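Local coordinates for protein KLLA0E08119p (PDB 3VA7) that probably carboxylates urea with ATP and bicarbonate through its biotin cofactor, as the urea carboxylase part of an enzyme that also hydrolyses the product urea-1-carboxylate, at residues I501-M509 with L602-M613; Q647-T656 with S799-E810. All coordinates share one frame; numbering follows the deposited sequence.

How the contacts relate
Past the biotin carboxylase portion and strand 488-490, the loop 501-509 leads into helix 511-520. Contact 1 returns 602-613 to that loop after 92 residues rich in strands. Contact 2 opens only afterwards, so the two lie in series, neither nested nor crossed. Its loop 647-656 precedes strand 662-669, and its partner 799-810 starts on the end of helix 786-802, closing a span of 142 residues that holds the seven-stranded sheet from 662-669 to 778-783. Although the centres lie 28 Å apart, helix 511-520, which follows 501-509, also borders contact 2.

Contact 1 (I501-M509 with L602-M613); sequences IGVPPSGPM and LGSRSTFAMGNM
Pro504 lies on one face of the Phe608 ring, crossing it at about a right angle. Its CG stands 3.9 Å from the ring centroid and 14° off the normal, a CH-pi contact displaced toward the rim. The opposite face is met by Gly611 N, 3.7 Å above the plane and likewise off centre, while Met613 SD sits in the ring plane at the edge. Phe608 projects toward 501-509 with CG anti to the backbone N (chi1 -178°), which carries the ring out to the proline. Replacing Phe608 with a serine would strip away this flat surface, and Pro504 and Gly611 would probably lose the partner they hold in common.

Within 602-613 the support for the ring is a turn closed by a G1 beta bulge. The bulge sets Asn612 and Met613 together opposite Phe608, whose N donates to Met613 O (2.7 Å) and whose O accepts from Met613 N. The loops themselves belong to the carboxyltransferase region, and the Phe608 side chain is about 10 Å from the bound biotin group, near the site without lining it.

Beyond the ring, Val503 extends the apolar layer: its CG1, placed anti to the backbone N (chi1 172°), reaches Met613 CE at 4.1 Å and the more distant Leu602 CD1. Toward Gly507 two serines meet, but their hydroxyls are hydrogen-bonded to partners outside the pair of loops. Ser506 OG approaches Phe608 CB at 3.5 Å but is hydrogen-bonded to Asp749 OD1, and Ser506 CB packs on Ser606 CB at 3.9 Å. An ST turn shapes this end, with Ser604 OG accepting from Ser606 N (2.8 Å). Asp491 OD1 is hydrogen-bonded to both serine hydroxyls of that turn, while Arg495 NH2 bonds to Ser606 O.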
loop_
_atom_site.group_PDB
_atom_site.type_symbol
_atom_site.label_atom_id
_atom_site.label_comp_id
_atom_site.label_asym_id
_atom_site.label_seq_id
_atom_site.Cartn_x
_atom_site.Cartn_y
_atom_site.Cartn_z
ATOM N N ILE A 501 -17.801 -0.119 0.092
ATOM C CA ILE A 501 -16.810 0.918 0.102
ATOM C C ILE A 501 -16.030 0.955 -1.222
ATOM O O ILE A 501 -15.404 1.968 -1.585
ATOM C CB ILE A 501 -15.778 0.671 1.255
ATOM C CG1 ILE A 501 -16.476 0.235 2.543
ATOM C CG2 ILE A 501 -14.896 1.865 1.466
ATOM C CD1 ILE A 501 -17.421 1.242 3.121
ATOM N N GLY A 502 -15.986 -0.165 -1.919
ATOM C CA GLY A 502 -15.205 -0.166 -3.149
ATOM C C GLY A 502 -13.808 -0.641 -2.870
ATOM O O GLY A 502 -12.875 -0.226 -3.526
ATOM N N VAL A 503 -13.686 -1.534 -1.897
ATOM C CA VAL A 503 -12.440 -2.259 -1.668
ATOM C C VAL A 503 -12.712 -3.600 -2.332
ATOM O O VAL A 503 -13.618 -4.271 -1.925
ATOM C CB VAL A 503 -12.137 -2.476 -0.151
ATOM C CG1 VAL A 503 -10.961 -3.387 0.058
ATOM C CG2 VAL A 503 -11.877 -1.158 0.536
ATOM N N PRO A 504 -11.979 -3.948 -3.403
ATOM C CA PRO A 504 -12.284 -5.193 -4.046
ATOM C C PRO A 504 -11.698 -6.330 -3.249
ATOM O O PRO A 504 -10.876 -6.094 -2.331
ATOM C CB PRO A 504 -11.629 -5.048 -5.425
ATOM C CG PRO A 504 -10.483 -4.185 -5.212
ATOM C CD PRO A 504 -10.982 -3.181 -4.169
ATOM N N PRO A 505 -12.171 -7.563 -3.528
ATOM C CA PRO A 505 -11.652 -8.698 -2.801
ATOM C C PRO A 505 -10.201 -8.989 -3.170
ATOM O O PRO A 505 -9.460 -9.507 -2.345
ATOM C CB PRO A 505 -12.553 -9.861 -3.272
ATOM C CG PRO A 505 -13.100 -9.414 -4.532
ATOM C CD PRO A 505 -13.287 -7.960 -4.401
ATOM N N SER A 506 -9.820 -8.690 -4.399
ATOM C CA SER A 506 -8.508 -9.119 -4.869
ATOM C C SER A 506 -8.436 -10.645 -4.780
ATOM O O SER A 506 -9.351 -11.279 -5.158
ATOM C CB SER A 506 -7.378 -8.408 -4.083
ATOM O OG SER A 506 -7.325 -7.065 -4.512
ATOM N N GLY A 507 -7.397 -11.236 -4.235
ATOM C CA GLY A 507 -7.293 -12.667 -4.282
ATOM C C GLY A 507 -7.044 -13.128 -5.700
ATOM O O GLY A 507 -6.879 -12.288 -6.609
ATOM N N PRO A 508 -7.040 -14.454 -5.911
ATOM C CA PRO A 508 -6.713 -15.012 -7.224
ATOM C C PRO A 508 -7.818 -14.744 -8.205
ATOM O O PRO A 508 -9.034 -14.830 -7.912
ATOM C CB PRO A 508 -6.688 -16.511 -6.990
ATOM C CG PRO A 508 -7.648 -16.710 -5.812
ATOM C CD PRO A 508 -7.530 -15.468 -4.957
ATOM N N MET A 509 -7.370 -14.455 -9.399
ATOM C CA MET A 509 -8.222 -14.234 -10.530
ATOM C C MET A 509 -8.898 -15.516 -11.049
ATOM O O MET A 509 -9.949 -15.442 -11.691
ATOM C CB MET A 509 -7.290 -13.662 -11.575
ATOM C CG MET A 509 -7.950 -13.013 -12.668
ATOM S SD MET A 509 -8.459 -11.383 -12.208
ATOM C CE MET A 509 -8.625 -10.797 -13.930
ATOM N N LEU A 602 -6.818 -5.135 6.262
ATOM C CA LEU A 602 -8.271 -5.294 6.172
ATOM C C LEU A 602 -8.773 -6.758 6.051
ATOM O O LEU A 602 -9.707 -7.061 5.308
ATOM C CB LEU A 602 -8.833 -4.429 5.045
ATOM C CG LEU A 602 -8.888 -2.932 5.331
ATOM C CD1 LEU A 602 -9.339 -2.260 4.076
ATOM C CD2 LEU A 602 -9.817 -2.544 6.548
ATOM N N GLY A 603 -8.153 -7.653 6.806
ATOM C CA GLY A 603 -8.638 -9.008 6.940
ATOM C C GLY A 603 -7.962 -10.038 6.047
ATOM O O GLY A 603 -8.209 -11.242 6.178
ATOM N N SER A 604 -7.110 -9.581 5.139
ATOM C CA SER A 604 -6.606 -10.435 4.062
ATOM C C SER A 604 -5.180 -10.092 3.711
ATOM O O SER A 604 -4.752 -8.924 3.768
ATOM C CB SER A 604 -7.437 -10.263 2.800
ATOM O OG SER A 604 -6.746 -10.842 1.719
ATOM N N ARG A 605 -4.456 -11.125 3.322
ATOM C CA ARG A 605 -3.109 -10.979 2.849
ATOM C C ARG A 605 -3.033 -10.770 1.349
ATOM O O ARG A 605 -1.933 -10.814 0.786
ATOM C CB ARG A 605 -2.302 -12.203 3.253
ATOM C CG ARG A 605 -2.117 -12.247 4.734
ATOM C CD ARG A 605 -1.412 -13.489 5.128
ATOM N NE ARG A 605 -0.935 -13.394 6.501
ATOM C CZ ARG A 605 -1.568 -13.815 7.583
ATOM N NH1 ARG A 605 -2.765 -14.356 7.497
ATOM N NH2 ARG A 605 -0.967 -13.654 8.778
ATOM N N SER A 606 -4.171 -10.534 0.696
ATOM C CA SER A 606 -4.160 -10.367 -0.749
ATOM C C SER A 606 -3.598 -9.028 -1.141
ATOM O O SER A 606 -3.861 -8.007 -0.466
ATOM C CB SER A 606 -5.545 -10.504 -1.354
ATOM O OG SER A 606 -5.930 -11.850 -1.392
ATOM N N THR A 607 -2.864 -9.044 -2.262
ATOM C CA THR A 607 -2.313 -7.845 -2.855
ATOM C C THR A 607 -3.317 -7.102 -3.739
ATOM O O THR A 607 -3.842 -7.666 -4.704
ATOM C CB THR A 607 -1.135 -8.190 -3.745
ATOM O OG1 THR A 607 -0.217 -9.067 -3.059
ATOM C CG2 THR A 607 -0.428 -6.938 -4.185
ATOM N N PHE A 608 -3.578 -5.830 -3.416
ATOM C CA PHE A 608 -4.294 -4.938 -4.336
ATOM C C PHE A 608 -3.320 -3.887 -4.840
ATOM O O PHE A 608 -3.119 -2.869 -4.175
ATOM C CB PHE A 608 -5.452 -4.255 -3.634
ATOM C CG PHE A 608 -6.261 -3.352 -4.537
ATOM C CD1 PHE A 608 -6.533 -3.709 -5.857
ATOM C CD2 PHE A 608 -6.773 -2.167 -4.067
ATOM C CE1 PHE A 608 -7.282 -2.833 -6.686
ATOM C CE2 PHE A 608 -7.528 -1.315 -4.888
ATOM C CZ PHE A 608 -7.770 -1.630 -6.196
ATOM N N ALA A 609 -2.710 -4.126 -5.999
ATOM C CA ALA A 609 -1.517 -3.360 -6.435
ATOM C C ALA A 609 -1.893 -1.904 -6.661
ATOM O O ALA A 609 -1.312 -1.003 -6.066
ATOM C CB ALA A 609 -0.913 -3.966 -7.659
ATOM N N MET A 610 -2.963 -1.689 -7.411
ATOM C CA MET A 610 -3.517 -0.339 -7.572
ATOM C C MET A 610 -3.518 0.509 -6.305
ATOM O O MET A 610 -3.207 1.703 -6.376
ATOM C CB MET A 610 -4.938 -0.379 -8.187
ATOM C CG MET A 610 -5.323 0.887 -8.981
ATOM S SD MET A 610 -7.120 0.924 -9.223
ATOM C CE MET A 610 -7.290 2.086 -7.926
ATOM N N GLY A 611 -3.877 -0.098 -5.172
ATOM C CA GLY A 611 -3.979 0.602 -3.891
ATOM C C GLY A 611 -2.753 0.432 -2.974
ATOM O O GLY A 611 -2.784 0.840 -1.804
ATOM N N ASN A 612 -1.671 -0.150 -3.494
ATOM C CA ASN A 612 -0.464 -0.431 -2.698
ATOM C C ASN A 612 -0.810 -1.066 -1.375
ATOM O O ASN A 612 -0.277 -0.694 -0.339
ATOM C CB ASN A 612 0.420 0.805 -2.529
ATOM C CG ASN A 612 0.947 1.311 -3.874
ATOM O OD1 ASN A 612 1.890 0.753 -4.425
ATOM N ND2 ASN A 612 0.315 2.346 -4.423
ATOM N N MET A 613 -1.698 -2.050 -1.441
ATOM C CA MET A 613 -2.322 -2.631 -0.291
ATOM C C MET A 613 -2.069 -4.141 -0.221
ATOM O O MET A 613 -2.313 -4.857 -1.181
ATOM C CB MET A 613 -3.834 -2.452 -0.431
ATOM C CG MET A 613 -4.380 -1.231 0.156
ATOM S SD MET A 613 -5.991 -0.832 -0.556
ATOM C CE MET A 613 -7.068 -2.131 0.141
#

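Contact 2 (Q647-T656 with S799-E810); sequences QAAPKSLLPT and SIDNFEEGSLLE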
loop_
_atom_site.group_PDB
_atom_site.type_symbol
_atom_site.label_atom_id
_atom_site.label_comp_id
_atom_site.label_asym_id
_atom_site.label_seq_id
_atom_site.Cartn_x
_atom_site.Cartn_y
_atom_site.Cartn_z
ATOM N N GLN A 647 -0.967 -34.241 -1.296
ATOM C CA GLN A 647 -1.533 -35.257 -2.172
ATOM C C GLN A 647 -1.717 -34.714 -3.591
ATOM O O GLN A 647 -2.282 -33.624 -3.760
ATOM C CB GLN A 647 -2.867 -35.700 -1.613
ATOM C CG GLN A 647 -3.717 -36.478 -2.573
ATOM C CD GLN A 647 -4.984 -36.978 -1.907
ATOM O OE1 GLN A 647 -5.159 -36.842 -0.699
ATOM N NE2 GLN A 647 -5.888 -37.543 -2.706
ATOM N N ALA A 648 -1.232 -35.426 -4.611
ATOM C CA ALA A 648 -1.553 -35.063 -6.003
ATOM C C ALA A 648 -3.070 -34.815 -6.169
ATOM O O ALA A 648 -3.878 -35.565 -5.644
ATOM C CB ALA A 648 -1.110 -36.178 -6.947
ATOM N N ALA A 649 -3.470 -33.773 -6.878
ATOM C CA ALA A 649 -4.888 -33.554 -7.100
ATOM C C ALA A 649 -5.439 -34.688 -7.909
ATOM O O ALA A 649 -4.903 -34.978 -8.963
ATOM C CB ALA A 649 -5.122 -32.260 -7.841
ATOM N N PRO A 650 -6.527 -35.327 -7.449
ATOM C CA PRO A 650 -7.216 -36.298 -8.310
ATOM C C PRO A 650 -7.421 -35.637 -9.632
ATOM O O PRO A 650 -7.669 -34.452 -9.645
ATOM C CB PRO A 650 -8.564 -36.476 -7.617
ATOM C CG PRO A 650 -8.236 -36.246 -6.192
ATOM C CD PRO A 650 -7.275 -35.076 -6.213
ATOM N N LYS A 651 -7.316 -36.354 -10.743
ATOM C CA LYS A 651 -7.349 -35.681 -12.054
ATOM C C LYS A 651 -8.745 -35.337 -12.527
ATOM O O LYS A 651 -8.893 -34.512 -13.412
ATOM C CB LYS A 651 -6.638 -36.512 -13.117
ATOM C CG LYS A 651 -5.577 -37.435 -12.509
ATOM C CD LYS A 651 -4.186 -37.283 -13.184
ATOM C CE LYS A 651 -3.111 -38.121 -12.413
ATOM N NZ LYS A 651 -1.722 -38.058 -13.014
ATOM N N SER A 652 -9.767 -35.992 -11.991
ATOM C CA SER A 652 -11.132 -35.646 -12.383
ATOM C C SER A 652 -11.546 -34.265 -11.808
ATOM O O SER A 652 -12.454 -33.606 -12.328
ATOM C CB SER A 652 -12.125 -36.733 -11.964
ATOM O OG SER A 652 -12.056 -37.024 -10.572
ATOM N N LEU A 653 -10.861 -33.860 -10.736
ATOM C CA LEU A 653 -11.040 -32.562 -10.107
ATOM C C LEU A 653 -10.296 -31.394 -10.799
ATOM O O LEU A 653 -10.510 -30.218 -10.431
ATOM C CB LEU A 653 -10.605 -32.626 -8.638
ATOM C CG LEU A 653 -11.241 -33.687 -7.744
ATOM C CD1 LEU A 653 -10.973 -33.368 -6.265
ATOM C CD2 LEU A 653 -12.759 -33.859 -8.049
ATOM N N LEU A 654 -9.416 -31.693 -11.767
ATOM C CA LEU A 654 -8.756 -30.605 -12.493
ATOM C C LEU A 654 -9.754 -29.887 -13.395
ATOM O O LEU A 654 -10.652 -30.527 -13.938
ATOM C CB LEU A 654 -7.560 -31.081 -13.312
ATOM C CG LEU A 654 -6.462 -31.774 -12.507
ATOM C CD1 LEU A 654 -5.367 -32.248 -13.485
ATOM C CD2 LEU A 654 -5.901 -30.905 -11.339
ATOM N N PRO A 655 -9.623 -28.554 -13.515
ATOM C CA PRO A 655 -10.486 -27.807 -14.407
ATOM C C PRO A 655 -10.076 -28.023 -15.859
ATOM O O PRO A 655 -8.898 -28.273 -16.131
ATOM C CB PRO A 655 -10.227 -26.349 -14.002
ATOM C CG PRO A 655 -8.895 -26.363 -13.355
ATOM C CD PRO A 655 -8.843 -27.663 -12.643
ATOM N N THR A 656 -11.039 -27.921 -16.763
ATOM C CA THR A 656 -10.784 -28.068 -18.172
ATOM C C THR A 656 -10.643 -26.707 -18.778
ATOM O O THR A 656 -11.625 -26.046 -19.111
ATOM C CB THR A 656 -11.931 -28.794 -18.942
ATOM O OG1 THR A 656 -12.388 -29.917 -18.198
ATOM C CG2 THR A 656 -11.431 -29.278 -20.274
ATOM N N SER A 799 -15.298 -30.489 -4.118
ATOM C CA SER A 799 -14.086 -30.961 -4.753
ATOM C C SER A 799 -12.935 -30.540 -3.898
ATOM O O SER A 799 -12.114 -31.363 -3.550
ATOM C CB SER A 799 -13.970 -30.405 -6.153
ATOM O OG SER A 799 -15.017 -30.939 -6.960
ATOM N N ILE A 800 -12.900 -29.283 -3.480
ATOM C CA ILE A 800 -11.808 -28.871 -2.644
ATOM C C ILE A 800 -11.811 -29.465 -1.254
ATOM O O ILE A 800 -10.751 -29.756 -0.714
ATOM C CB ILE A 800 -11.627 -27.355 -2.631
ATOM C CG1 ILE A 800 -10.677 -26.989 -3.758
ATOM C CG2 ILE A 800 -10.982 -26.863 -1.331
ATOM C CD1 ILE A 800 -11.388 -26.694 -4.921
ATOM N N ASP A 801 -12.988 -29.651 -0.675
ATOM C CA ASP A 801 -13.068 -30.056 0.740
ATOM C C ASP A 801 -12.764 -31.510 0.997
ATOM O O ASP A 801 -12.143 -31.850 2.004
ATOM C CB ASP A 801 -14.435 -29.726 1.350
ATOM C CG ASP A 801 -14.614 -28.234 1.654
ATOM O OD1 ASP A 801 -15.790 -27.805 1.790
ATOM O OD2 ASP A 801 -13.605 -27.497 1.774
ATOM N N ASN A 802 -13.224 -32.364 0.097
ATOM C CA ASN A 802 -13.063 -33.808 0.279
ATOM C C ASN A 802 -11.880 -34.308 -0.525
ATOM O O ASN A 802 -11.112 -35.158 -0.040
ATOM C CB ASN A 802 -14.335 -34.558 -0.125
ATOM C CG ASN A 802 -15.555 -34.162 0.717
ATOM O OD1 ASN A 802 -15.450 -33.800 1.903
ATOM N ND2 ASN A 802 -16.730 -34.241 0.094
ATOM N N PHE A 803 -11.747 -33.764 -1.745
ATOM C CA PHE A 803 -10.608 -34.031 -2.625
ATOM C C PHE A 803 -10.682 -35.469 -3.147
ATOM O O PHE A 803 -9.762 -36.256 -2.945
ATOM C CB PHE A 803 -9.280 -33.759 -1.876
ATOM C CG PHE A 803 -8.172 -33.148 -2.740
ATOM C CD1 PHE A 803 -8.451 -32.159 -3.686
ATOM C CD2 PHE A 803 -6.824 -33.539 -2.550
ATOM C CE1 PHE A 803 -7.409 -31.570 -4.446
ATOM C CE2 PHE A 803 -5.766 -32.958 -3.318
ATOM C CZ PHE A 803 -6.051 -31.983 -4.253
ATOM N N GLU A 804 -11.785 -35.777 -3.828
ATOM C CA GLU A 804 -12.204 -37.145 -4.160
ATOM C C GLU A 804 -12.668 -37.213 -5.639
ATOM O O GLU A 804 -13.472 -36.380 -6.065
ATOM C CB GLU A 804 -13.301 -37.607 -3.152
ATOM C CG GLU A 804 -12.693 -37.986 -1.773
ATOM C CD GLU A 804 -13.681 -38.408 -0.625
ATOM O OE1 GLU A 804 -14.930 -38.505 -0.820
ATOM O OE2 GLU A 804 -13.167 -38.662 0.511
ATOM N N GLU A 805 -12.157 -38.169 -6.419
ATOM C CA GLU A 805 -12.500 -38.290 -7.861
ATOM C C GLU A 805 -14.011 -38.130 -8.151
ATOM O O GLU A 805 -14.842 -38.717 -7.465
ATOM C CB GLU A 805 -12.055 -39.653 -8.452
ATOM C CG GLU A 805 -10.677 -40.159 -8.068
ATOM C CD GLU A 805 -9.513 -39.679 -9.027
ATOM O OE1 GLU A 805 -9.805 -39.146 -10.158
ATOM O OE2 GLU A 805 -8.308 -39.855 -8.629
ATOM N N GLY A 806 -14.355 -37.372 -9.193
ATOM C CA GLY A 806 -15.727 -37.331 -9.703
ATOM C C GLY A 806 -16.646 -36.238 -9.157
ATOM O O GLY A 806 -17.792 -36.106 -9.626
ATOM N N SER A 807 -16.170 -35.442 -8.187
ATOM C CA SER A 807 -17.069 -34.452 -7.553
ATOM C C SER A 807 -17.174 -33.054 -8.214
ATOM O O SER A 807 -17.987 -32.252 -7.803
ATOM C CB SER A 807 -16.881 -34.376 -6.026
ATOM O OG SER A 807 -15.564 -34.003 -5.664
ATOM N N LEU A 808 -16.429 -32.812 -9.284
ATOM C CA LEU A 808 -16.447 -31.531 -9.970
ATOM C C LEU A 808 -17.408 -31.537 -11.132
ATOM O O LEU A 808 -17.280 -32.346 -12.043
ATOM C CB LEU A 808 -15.038 -31.147 -10.494
ATOM C CG LEU A 808 -14.876 -29.897 -11.410
ATOM C CD1 LEU A 808 -14.959 -28.586 -10.591
ATOM C CD2 LEU A 808 -13.622 -29.912 -12.303
ATOM N N LEU A 809 -18.343 -30.599 -11.118
ATOM C CA LEU A 809 -19.257 -30.407 -12.207
ATOM C C LEU A 809 -18.791 -29.259 -13.057
ATOM O O LEU A 809 -18.246 -28.312 -12.536
ATOM C CB LEU A 809 -20.610 -30.065 -11.648
ATOM C CG LEU A 809 -21.527 -31.252 -11.540
ATOM C CD1 LEU A 809 -22.093 -31.268 -10.126
ATOM C CD2 LEU A 809 -22.611 -31.072 -12.604
ATOM N N GLU A 810 -19.020 -29.355 -14.364
ATOM C CA GLU A 810 -18.606 -28.340 -15.306
ATOM C C GLU A 810 -19.725 -28.137 -16.283
ATOM O O GLU A 810 -20.596 -29.000 -16.427
ATOM C CB GLU A 810 -17.332 -28.723 -16.057
ATOM C CG GLU A 810 -16.043 -28.561 -15.250
ATOM C CD GLU A 810 -14.786 -28.579 -16.128
ATOM O OE1 GLU A 810 -14.492 -29.681 -16.703
ATOM O OE2 GLU A 810 -14.097 -27.504 -16.211
HETATM O O HOH W 1 -6.350 -39.303 -10.169
#
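Ser652 OG does double duty across the contact, accepting from Gly806 N at 2.7 Å with a bent angle of 139° and donating to Glu805 OE1. The latter oxygen is met on its anti side, 34° out of the carboxylate plane. The hydroxyl thus meets a type II turn from Glu804 to Ser807. Glu805 OE2 accepts from a water at 2.6 Å, and that water in turn accepts from Lys651 N, so both carboxylate oxygens are engaged. At the other end Glu810 receives Thr656 in two places: OE2 takes Thr656 N on its syn side, nearly straight (168°), and OE1 takes Thr656 OG1 at 2.6 Å through its syn lone pair.

Past the Ser652 pair, toward Gln647, Pro650 CD stands 3.7 Å from the centroid of the Phe803 ring, almost on its normal, a CH-pi contact. Gln647 O and Ser799 O meet the ring edge, and Leu653 CD1 touches Phe803 CD1 at 3.8 Å. Between the two polar pairs, Leu808 CD2 packs against the carbonyls of Leu653 and Leu654, the nearer being Leu654 O at 3.4 Å.

The contact brings a carboxyltransferase loop onto the end of helix 786-802, beside helix 511-520, whose Tyr512 OH is hydrogen-bonded to Leu653 O while Leu516 touches Pro655 and Arg519 touches Phe803.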